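Local structure of hydrogenase expression/formation protein (hypb) (Archaeoglobus fulgidus, 2WSM) at residues G142-V145 against V146-P150; V174-M177 against K178-K182; L183-P186 against R187-I190; W204-F207 against L208-I211. The protein probably binds and hydrolyses GTP as a nickel- and zinc-binding maturation factor for hydrogenase, and dimerises in a GTP-dependent way. One frame throughout, in Å; residues are numbered along the deposited sequence.

Contact 1: G142-V145 against V146-P150; sequences GDDV and VEKHP
The type I turn from Gly-142 to Val-145 carries the chain into the short, weakly bonded helix that follows, and Lys-148 N donates back to Asp-144 O at 3.0 Å. The same residue pair meets again through its side chains. The CG of Asp-144 is wedged between its own N and carbonyl carbon (chi1 64°), while Lys-148 reaches back fully extended from CG; NZ forms a salt bridge with OD2 of Asp-144 at 3.2 Å. The next residue, His-149, four along from Val-145, lays its imidazole obliquely across it. Its ND1 donates to Val-145 O over 2.9 Å, with an N-H...O angle of 157°; the oxygen lies near the ring plane and offers a lone pair in the plane of its carbonyl. Val-145 CG2 packs 3.7 Å from that same ND1. Glu-147 lays CG against Asp-144 O, but its carboxylate turns to Lys-176 of helix 174-184 for a salt bridge. A water accepts from Glu-147 N and donates to Asp-143 O at 2.7 Å, bridging turn and helix. A carbonyl oxygen can only accept, so ND1 must carry a proton in this bond, which helps to fix the ring's rotation beside the second subunit, whose Glu-151 packs on His-149.

Contact 2: V174-M177 against K178-K182; sequences VEKM and KADAK
Helix 174-184 precedes the edge strand 189-192 of the parallel sheet, and its first two turns are tied together by Lys-176 and Asp-180, one turn apart. NZ of Lys-176, which has a second acid partner outside this helix, donates to OD2 of Asp-180 at 3.0 Å, within a salt bridge, and takes the syn lone pair, on the side of the other carboxylate oxygen. The lysine chain leaves with CG opposite the backbone N (chi1 172°), runs extended, and bends only at its last torsion (chi4 48°), which swings the amine over to the acid. On the way CG passes 3.5 Å from the same OD2. Beneath the pair, Asp-180 N bonds to Lys-176 O at 2.9 Å, so backbone and side chains couple the same two residues. In this P-loop GTPase fold the helix packs on the sheet: Met-177 and Ala-181 reach strand 158-162, and Ala-181 also meets strand 189-192. Met-177 turns its side chain to the buried side, touching Val-145 of helix 145-148, and Ala-181 N bonds to Met-177 O at 3.0 Å. On another flank Glu-175 and Lys-178 lie alongside, pointing the same way. Their contact is through Glu-175 OE1 and Lys-178 CD at 4.0 Å, whereas OE1 and the lysine NZ remain 6.2 Å apart.

Contact 3: L183-P186 against R187-I190; sequences LINP and RAKI
Asn-185, the first residue to leave helical angles after helix 174-184, opens a type I turn that ends at Ala-188, where Ala-188 N makes a weak bond to Asn-185 O (3.3 Å). Beyond it the chain enters strand 189-192. The side chain of Asn-185 folds over the same turn. With CG opposite the backbone N (chi1 -171°), the amide lies alongside the following residues and OD1 faces two successive N-H groups. Ala-188 N reaches it at 3.1 Å and Arg-187 N at 3.4 Å; both bonds are weak, with N-H...O angles of 131° and 124°. The weak Arg-187 N to OD1 bond gives Asn-185 the pattern of an Asx turn, at best loosely closed, superposed on the type I turn linking helix to edge strand in the parallel sheet. A water bridges the two, donating to Asn-185 OD1 at 2.8 Å and accepting from Arg-187 N at 3.0 Å, a shorter bond than the direct one. The other end of the amide is used too: ND2 donates to Phe-153 O and Ala-156 O, which fixes the flip of the group and ties the turn to the last turn of helix 150-154 and the loop that follows. Against the amide rests the methyl of Ala-188, its CB 3.5 Å from Asn-185 CG.

Contact 4: W204-F207 against L208-I211; sequences WIDF and LRGI
Trp-204 and Phe-207 both set CG roughly opposite the backbone N (chi1 161° and 157°), whereas Leu-208 turns CG opposite its carbonyl carbon, bringing its methyls among the two aromatic side chains. CD1 of Leu-208 lies over one face of the indole, toward the rim, and approaches Trp-204 NE1 at 3.6 Å. CD2 of Leu-208 meets Phe-207 CD2 at 4.1 Å. A turn further, CG2 of Ile-211 stands over the face of the Phe-207 ring in a CH-pi contact, 4.2 Å from the ring centroid and 3.8 Å from Phe-207 CE1. Elsewhere on the helix Arg-209 and Asp-206 meet over Ile-205. Arg-209, extended from CG to NE, places its guanidinium across Ile-205, whose CG2 lies over one face, 3.3 Å from NH2. At the guanidinium edge Asp-206 OD1 forms a salt bridge with NH2 at 3.5 Å, a weak bond with the two planes turned 44° apart. Backbone bonds from i+4 to i underlie the Trp-204/Leu-208, Ile-205/Arg-209 and Phe-207/Ile-211 pairs, among them Arg-209 N to Ile-205 O at 2.9 Å. Trp-204 NE1 donates to Thr-50 OG1 of helix 43-54, which Ile-205 and Leu-208 also touch, while Ile-211 packs on strand 31-37 and Trp-204 on strand 132-138.

How the contacts relate
Contacts 1, 2 and 3 form one cluster, which contact 4 meets only at contact 3. Contact 1 and contact 2 have centres about 9 Å apart and pack together where Asp-143 CB meets Met-177 CG at 3.5 Å. Contacts 2 and 3 share helix 174-184, their centres also about 9 Å apart, and Ile-190 CD1 returns to touch Ala-181 CB at 3.7 Å. Ile-184 CD1 of contact 3 packs on Val-146 O of contact 1. Contact 4 touches neither contact 1 nor contact 2; its centre is about 17 Å from that of contact 3, where Lys-189 CE reaches Phe-207 CD1 at 4.0 Å. Contact 4 also packs on helix 43-54, which begins with the last residues of the probable P-loop.

Contact 1: G142-V145 against V146-P150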
loop_
_atom_site.group_PDB
_atom_site.type_symbol
_atom_site.label_atom_id
_atom_site.label_comp_id
_atom_site.label_asym_id
_atom_site.label_seq_id
_atom_site.Cartn_x
_atom_site.Cartn_y
_atom_site.Cartn_z
ATOM N N GLY A 142 -10.104 -6.493 -13.754
ATOM C CA GLY A 142 -9.225 -7.501 -14.318
ATOM C C GLY A 142 -9.105 -8.694 -13.388
ATOM O O GLY A 142 -9.008 -8.532 -12.172
ATOM N N ASP A 143 -9.110 -9.896 -13.958
ATOM C CA ASP A 143 -9.084 -11.117 -13.153
ATOM C C ASP A 143 -7.697 -11.516 -12.640
ATOM O O ASP A 143 -7.540 -12.565 -12.018
ATOM C CB ASP A 143 -9.753 -12.278 -13.901
ATOM C CG ASP A 143 -9.158 -12.505 -15.273
ATOM O OD1 ASP A 143 -7.926 -12.413 -15.407
ATOM O OD2 ASP A 143 -9.927 -12.785 -16.217
ATOM N N ASP A 144 -6.699 -10.674 -12.894
ATOM C CA ASP A 144 -5.367 -10.866 -12.324
ATOM C C ASP A 144 -5.098 -9.897 -11.160
ATOM O O ASP A 144 -3.993 -9.844 -10.626
ATOM C CB ASP A 144 -4.296 -10.673 -13.393
ATOM C CG ASP A 144 -4.267 -9.257 -13.931
ATOM O OD1 ASP A 144 -5.303 -8.557 -13.839
ATOM O OD2 ASP A 144 -3.211 -8.841 -14.445
ATOM N N VAL A 145 -6.112 -9.130 -10.780
ATOM C CA VAL A 145 -5.977 -8.152 -9.703
ATOM C C VAL A 145 -5.708 -8.810 -8.342
ATOM O O VAL A 145 -4.983 -8.264 -7.524
ATOM C CB VAL A 145 -7.220 -7.237 -9.618
ATOM C CG1 VAL A 145 -8.455 -8.065 -9.332
ATOM C CG2 VAL A 145 -7.027 -6.139 -8.561
ATOM N N VAL A 146 -6.274 -9.984 -8.099
ATOM C CA VAL A 146 -5.986 -10.677 -6.853
ATOM C C VAL A 146 -4.525 -11.112 -6.807
ATOM O O VAL A 146 -3.824 -10.860 -5.830
ATOM C CB VAL A 146 -6.895 -11.898 -6.628
ATOM C CG1 VAL A 146 -6.440 -12.665 -5.392
ATOM C CG2 VAL A 146 -8.355 -11.466 -6.492
ATOM N N GLU A 147 -4.055 -11.751 -7.871
ATOM C CA GLU A 147 -2.692 -12.258 -7.868
ATOM C C GLU A 147 -1.642 -11.145 -7.885
ATOM O O GLU A 147 -0.529 -11.339 -7.414
ATOM C CB GLU A 147 -2.469 -13.278 -8.993
ATOM C CG GLU A 147 -2.570 -12.740 -10.409
ATOM C CD GLU A 147 -2.249 -13.811 -11.443
ATOM O OE1 GLU A 147 -2.834 -13.773 -12.544
ATOM O OE2 GLU A 147 -1.416 -14.696 -11.150
ATOM N N LYS A 148 -2.004 -9.985 -8.420
ATOM C CA LYS A 148 -1.130 -8.816 -8.399
ATOM C C LYS A 148 -1.007 -8.187 -7.007
ATOM O O LYS A 148 -0.076 -7.433 -6.760
ATOM C CB LYS A 148 -1.655 -7.739 -9.351
ATOM C CG LYS A 148 -1.362 -7.954 -10.824
ATOM C CD LYS A 148 -2.027 -6.837 -11.623
ATOM C CE LYS A 148 -1.597 -6.830 -13.079
ATOM N NZ LYS A 148 -2.354 -5.805 -13.862
ATOM N N HIS A 149 -1.955 -8.466 -6.112
ATOM C CA HIS A 149 -1.988 -7.791 -4.804
ATOM C C HIS A 149 -2.108 -8.752 -3.626
ATOM O O HIS A 149 -3.083 -8.716 -2.880
ATOM C CB HIS A 149 -3.119 -6.751 -4.765
ATOM C CG HIS A 149 -2.988 -5.695 -5.814
ATOM N ND1 HIS A 149 -3.678 -5.741 -7.004
ATOM C CD2 HIS A 149 -2.205 -4.592 -5.874
ATOM C CE1 HIS A 149 -3.348 -4.695 -7.742
ATOM N NE2 HIS A 149 -2.452 -3.984 -7.080
ATOM N N PRO A 150 -1.099 -9.605 -3.448
ATOM C CA PRO A 150 -1.110 -10.608 -2.380
ATOM C C PRO A 150 -1.159 -9.977 -0.996
ATOM O O PRO A 150 -1.822 -10.522 -0.120
ATOM C CB PRO A 150 0.233 -11.331 -2.554
ATOM C CG PRO A 150 0.706 -10.973 -3.919
ATOM C CD PRO A 150 0.146 -9.636 -4.233
HETATM O O HOH W 1 -6.431 -12.885 -9.609
#

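Contact 2: V174-M177 against K178-K182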
loop_
_atom_site.group_PDB
_atom_site.type_symbol
_atom_site.label_atom_id
_atom_site.label_comp_id
_atom_site.label_asym_id
_atom_site.label_seq_id
_atom_site.Cartn_x
_atom_site.Cartn_y
_atom_site.Cartn_z
ATOM N N VAL A 174 -14.104 -15.263 -13.390
ATOM C CA VAL A 174 -14.452 -15.182 -11.978
ATOM C C VAL A 174 -13.847 -16.322 -11.167
ATOM O O VAL A 174 -13.388 -16.120 -10.038
ATOM C CB VAL A 174 -15.984 -15.148 -11.772
ATOM C CG1 VAL A 174 -16.332 -15.206 -10.293
ATOM C CG2 VAL A 174 -16.564 -13.903 -12.400
ATOM N N GLU A 175 -13.846 -17.518 -11.742
ATOM C CA GLU A 175 -13.364 -18.696 -11.029
ATOM C C GLU A 175 -11.855 -18.663 -10.808
ATOM O O GLU A 175 -11.342 -19.299 -9.893
ATOM C CB GLU A 175 -13.809 -19.977 -11.745
ATOM C CG GLU A 175 -15.307 -20.231 -11.605
ATOM C CD GLU A 175 -15.761 -20.197 -10.147
ATOM O OE1 GLU A 175 -15.199 -20.967 -9.334
ATOM O OE2 GLU A 175 -16.670 -19.401 -9.809
ATOM N N LYS A 176 -11.150 -17.910 -11.641
ATOM C CA LYS A 176 -9.723 -17.684 -11.431
ATOM C C LYS A 176 -9.487 -16.690 -10.286
ATOM O O LYS A 176 -8.560 -16.846 -9.487
ATOM C CB LYS A 176 -9.085 -17.149 -12.708
ATOM C CG LYS A 176 -7.658 -16.708 -12.533
ATOM C CD LYS A 176 -7.194 -15.835 -13.686
ATOM C CE LYS A 176 -5.909 -15.113 -13.313
ATOM N NZ LYS A 176 -4.911 -16.057 -12.714
ATOM N N MET A 177 -10.327 -15.661 -10.216
ATOM C CA MET A 177 -10.202 -14.667 -9.163
ATOM C C MET A 177 -10.442 -15.343 -7.815
ATOM O O MET A 177 -9.689 -15.148 -6.864
ATOM C CB MET A 177 -11.171 -13.501 -9.394
ATOM C CG MET A 177 -10.890 -12.734 -10.666
ATOM S SD MET A 177 -12.026 -11.375 -11.006
ATOM C CE MET A 177 -11.531 -10.181 -9.763
ATOM N N LYS A 178 -11.481 -16.166 -7.759
ATOM C CA LYS A 178 -11.804 -16.921 -6.556
ATOM C C LYS A 178 -10.645 -17.818 -6.122
ATOM O O LYS A 178 -10.254 -17.807 -4.951
ATOM C CB LYS A 178 -13.066 -17.757 -6.782
ATOM C CG LYS A 178 -13.562 -18.488 -5.550
ATOM C CD LYS A 178 -14.932 -19.117 -5.804
ATOM C CE LYS A 178 -15.402 -19.971 -4.624
ATOM N NZ LYS A 178 -15.760 -19.175 -3.405
ATOM N N ALA A 179 -10.102 -18.584 -7.070
ATOM C CA ALA A 179 -9.016 -19.525 -6.794
ATOM C C ALA A 179 -7.725 -18.831 -6.349
ATOM O O ALA A 179 -7.031 -19.313 -5.458
ATOM C CB ALA A 179 -8.755 -20.418 -8.018
ATOM N N ASP A 180 -7.397 -17.705 -6.976
ATOM C CA ASP A 180 -6.222 -16.934 -6.573
ATOM C C ASP A 180 -6.404 -16.397 -5.150
ATOM O O ASP A 180 -5.469 -16.373 -4.359
ATOM C CB ASP A 180 -5.956 -15.786 -7.548
ATOM C CG ASP A 180 -5.568 -16.271 -8.938
ATOM O OD1 ASP A 180 -5.180 -17.441 -9.074
ATOM O OD2 ASP A 180 -5.648 -15.483 -9.901
ATOM N N ALA A 181 -7.624 -15.989 -4.828
ATOM C CA ALA A 181 -7.949 -15.477 -3.500
ATOM C C ALA A 181 -7.748 -16.533 -2.417
ATOM O O ALA A 181 -7.189 -16.260 -1.354
ATOM C CB ALA A 181 -9.386 -14.967 -3.480
ATOM N N LYS A 182 -8.214 -17.741 -2.713
ATOM C CA LYS A 182 -8.124 -18.889 -1.819
ATOM C C LYS A 182 -6.688 -19.389 -1.662
ATOM O O LYS A 182 -6.261 -19.758 -0.565
ATOM C CB LYS A 182 -9.016 -20.008 -2.359
ATOM C CG LYS A 182 -8.932 -21.316 -1.604
ATOM C CD LYS A 182 -10.024 -22.270 -2.085
ATOM C CE LYS A 182 -11.365 -21.547 -2.163
ATOM N NZ LYS A 182 -11.648 -20.766 -0.916
#

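Contact 3: L183-P186 against R187-I190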
loop_
_atom_site.group_PDB
_atom_site.type_symbol
_atom_site.label_atom_id
_atom_site.label_comp_id
_atom_site.label_asym_id
_atom_site.label_seq_id
_atom_site.Cartn_x
_atom_site.Cartn_y
_atom_site.Cartn_z
ATOM N N LEU A 183 -5.940 -19.398 -2.757
ATOM C CA LEU A 183 -4.534 -19.769 -2.684
ATOM C C LEU A 183 -3.768 -18.796 -1.787
ATOM O O LEU A 183 -2.951 -19.208 -0.955
ATOM C CB LEU A 183 -3.903 -19.788 -4.078
ATOM C CG LEU A 183 -2.469 -20.321 -4.119
ATOM C CD1 LEU A 183 -2.469 -21.831 -3.900
ATOM C CD2 LEU A 183 -1.766 -19.954 -5.428
ATOM N N ILE A 184 -4.029 -17.503 -1.978
ATOM C CA ILE A 184 -3.357 -16.454 -1.221
ATOM C C ILE A 184 -3.863 -16.404 0.224
ATOM O O ILE A 184 -3.100 -16.127 1.138
ATOM C CB ILE A 184 -3.538 -15.055 -1.886
ATOM C CG1 ILE A 184 -2.987 -15.058 -3.315
ATOM C CG2 ILE A 184 -2.840 -13.967 -1.069
ATOM C CD1 ILE A 184 -2.707 -13.667 -3.877
ATOM N N ASN A 185 -5.146 -16.687 0.430
ATOM C CA ASN A 185 -5.743 -16.534 1.755
ATOM C C ASN A 185 -6.729 -17.650 2.050
ATOM O O ASN A 185 -7.935 -17.479 1.881
ATOM C CB ASN A 185 -6.423 -15.160 1.889
ATOM C CG ASN A 185 -6.878 -14.861 3.309
ATOM O OD1 ASN A 185 -7.154 -15.769 4.093
ATOM N ND2 ASN A 185 -6.961 -13.575 3.645
ATOM N N PRO A 186 -6.211 -18.801 2.499
ATOM C CA PRO A 186 -6.993 -20.026 2.683
ATOM C C PRO A 186 -8.089 -19.882 3.735
ATOM O O PRO A 186 -9.102 -20.573 3.647
ATOM C CB PRO A 186 -5.941 -21.048 3.137
ATOM C CG PRO A 186 -4.639 -20.489 2.687
ATOM C CD PRO A 186 -4.789 -19.005 2.812
ATOM N N ARG A 187 -7.901 -18.990 4.702
ATOM C CA ARG A 187 -8.864 -18.850 5.796
ATOM C C ARG A 187 -10.057 -17.930 5.497
ATOM O O ARG A 187 -11.105 -18.042 6.134
ATOM C CB ARG A 187 -8.152 -18.416 7.082
ATOM C CG ARG A 187 -7.167 -19.462 7.595
ATOM C CD ARG A 187 -6.354 -18.985 8.793
ATOM N NE ARG A 187 -5.064 -19.677 8.862
ATOM C CZ ARG A 187 -4.906 -20.935 9.269
ATOM N NH1 ARG A 187 -5.958 -21.647 9.654
ATOM N NH2 ARG A 187 -3.696 -21.486 9.290
ATOM N N ALA A 188 -9.901 -17.029 4.528
ATOM C CA ALA A 188 -10.931 -16.021 4.249
ATOM C C ALA A 188 -12.189 -16.598 3.632
ATOM O O ALA A 188 -12.115 -17.423 2.728
ATOM C CB ALA A 188 -10.376 -14.931 3.341
ATOM N N LYS A 189 -13.347 -16.145 4.105
ATOM C CA LYS A 189 -14.584 -16.406 3.393
ATOM C C LYS A 189 -14.506 -15.656 2.068
ATOM O O LYS A 189 -13.860 -14.611 1.976
ATOM C CB LYS A 189 -15.800 -15.924 4.194
ATOM C CG LYS A 189 -15.883 -16.453 5.625
ATOM C CD LYS A 189 -17.178 -16.002 6.307
ATOM C CE LYS A 189 -17.107 -16.157 7.826
ATOM N NZ LYS A 189 -17.301 -17.563 8.288
ATOM N N ILE A 190 -15.160 -16.187 1.047
ATOM C CA ILE A 190 -15.171 -15.550 -0.260
ATOM C C ILE A 190 -16.597 -15.498 -0.782
ATOM O O ILE A 190 -17.288 -16.511 -0.834
ATOM C CB ILE A 190 -14.271 -16.302 -1.269
ATOM C CG1 ILE A 190 -12.822 -16.317 -0.778
ATOM C CG2 ILE A 190 -14.345 -15.658 -2.632
ATOM C CD1 ILE A 190 -11.856 -17.012 -1.721
HETATM O O HOH W 2 -5.535 -17.398 5.626
#

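Contact 4: W204-F207 against L208-I211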
loop_
_atom_site.group_PDB
_atom_site.type_symbol
_atom_site.label_atom_id
_atom_site.label_comp_id
_atom_site.label_asym_id
_atom_site.label_seq_id
_atom_site.Cartn_x
_atom_site.Cartn_y
_atom_site.Cartn_z
ATOM N N TRP A 204 -23.592 -12.064 2.509
ATOM C CA TRP A 204 -22.926 -10.924 3.136
ATOM C C TRP A 204 -23.620 -10.545 4.433
ATOM O O TRP A 204 -22.981 -10.352 5.469
ATOM C CB TRP A 204 -22.912 -9.732 2.174
ATOM C CG TRP A 204 -22.672 -8.389 2.818
ATOM C CD1 TRP A 204 -23.587 -7.400 3.002
ATOM C CD2 TRP A 204 -21.434 -7.894 3.359
ATOM N NE1 TRP A 204 -23.000 -6.316 3.621
ATOM C CE2 TRP A 204 -21.680 -6.596 3.851
ATOM C CE3 TRP A 204 -20.146 -8.425 3.479
ATOM C CZ2 TRP A 204 -20.683 -5.815 4.447
ATOM C CZ3 TRP A 204 -19.153 -7.645 4.070
ATOM C CH2 TRP A 204 -19.429 -6.358 4.546
ATOM N N ILE A 205 -24.941 -10.454 4.372
ATOM C CA ILE A 205 -25.729 -10.063 5.532
ATOM C C ILE A 205 -25.567 -11.100 6.636
ATOM O O ILE A 205 -25.354 -10.754 7.801
ATOM C CB ILE A 205 -27.213 -9.902 5.167
ATOM C CG1 ILE A 205 -27.399 -8.706 4.230
ATOM C CG2 ILE A 205 -28.056 -9.749 6.418
ATOM C CD1 ILE A 205 -27.295 -7.362 4.920
ATOM N N ASP A 206 -25.652 -12.372 6.257
ATOM C CA ASP A 206 -25.442 -13.473 7.194
ATOM C C ASP A 206 -24.088 -13.388 7.891
ATOM O O ASP A 206 -23.976 -13.670 9.079
ATOM C CB ASP A 206 -25.577 -14.822 6.481
ATOM C CG ASP A 206 -27.018 -15.145 6.103
ATOM O OD1 ASP A 206 -27.942 -14.696 6.816
ATOM O OD2 ASP A 206 -27.225 -15.853 5.094
ATOM N N PHE A 207 -23.053 -13.006 7.151
ATOM C CA PHE A 207 -21.737 -12.818 7.751
ATOM C C PHE A 207 -21.770 -11.711 8.805
ATOM O O PHE A 207 -21.171 -11.841 9.871
ATOM C CB PHE A 207 -20.703 -12.494 6.675
ATOM C CG PHE A 207 -19.494 -11.764 7.189
ATOM C CD1 PHE A 207 -18.493 -12.440 7.863
ATOM C CD2 PHE A 207 -19.347 -10.403 6.974
ATOM C CE1 PHE A 207 -17.375 -11.773 8.322
ATOM C CE2 PHE A 207 -18.235 -9.733 7.430
ATOM C CZ PHE A 207 -17.247 -10.417 8.108
ATOM N N LEU A 208 -22.471 -10.624 8.503
ATOM C CA LEU A 208 -22.606 -9.523 9.454
ATOM C C LEU A 208 -23.368 -9.946 10.715
ATOM O O LEU A 208 -22.968 -9.613 11.821
ATOM C CB LEU A 208 -23.295 -8.321 8.803
ATOM C CG LEU A 208 -22.513 -7.525 7.762
ATOM C CD1 LEU A 208 -23.379 -6.388 7.223
ATOM C CD2 LEU A 208 -21.206 -6.993 8.349
ATOM N N ARG A 209 -24.468 -10.670 10.539
ATOM C CA ARG A 209 -25.229 -11.172 11.679
ATOM C C ARG A 209 -24.344 -12.057 12.544
ATOM O O ARG A 209 -24.367 -11.969 13.771
ATOM C CB ARG A 209 -26.474 -11.943 11.224
ATOM C CG ARG A 209 -27.567 -11.068 10.613
ATOM C CD ARG A 209 -28.814 -11.882 10.259
ATOM N NE ARG A 209 -29.902 -11.041 9.765
ATOM C CZ ARG A 209 -30.443 -11.140 8.554
ATOM N NH1 ARG A 209 -31.431 -10.326 8.198
ATOM N NH2 ARG A 209 -30.007 -12.059 7.701
ATOM N N GLY A 210 -23.551 -12.902 11.896
ATOM C CA GLY A 210 -22.630 -13.762 12.612
ATOM C C GLY A 210 -21.705 -12.988 13.535
ATOM O O GLY A 210 -21.515 -13.363 14.690
ATOM N N ILE A 211 -21.126 -11.901 13.033
ATOM C CA ILE A 211 -20.132 -11.160 13.804
ATOM C C ILE A 211 -20.746 -10.268 14.890
ATOM O O ILE A 211 -20.067 -9.873 15.833
ATOM C CB ILE A 211 -19.216 -10.322 12.890
ATOM C CG1 ILE A 211 -20.002 -9.177 12.240
ATOM C CG2 ILE A 211 -18.558 -11.217 11.840
ATOM C CD1 ILE A 211 -19.138 -8.157 11.512
#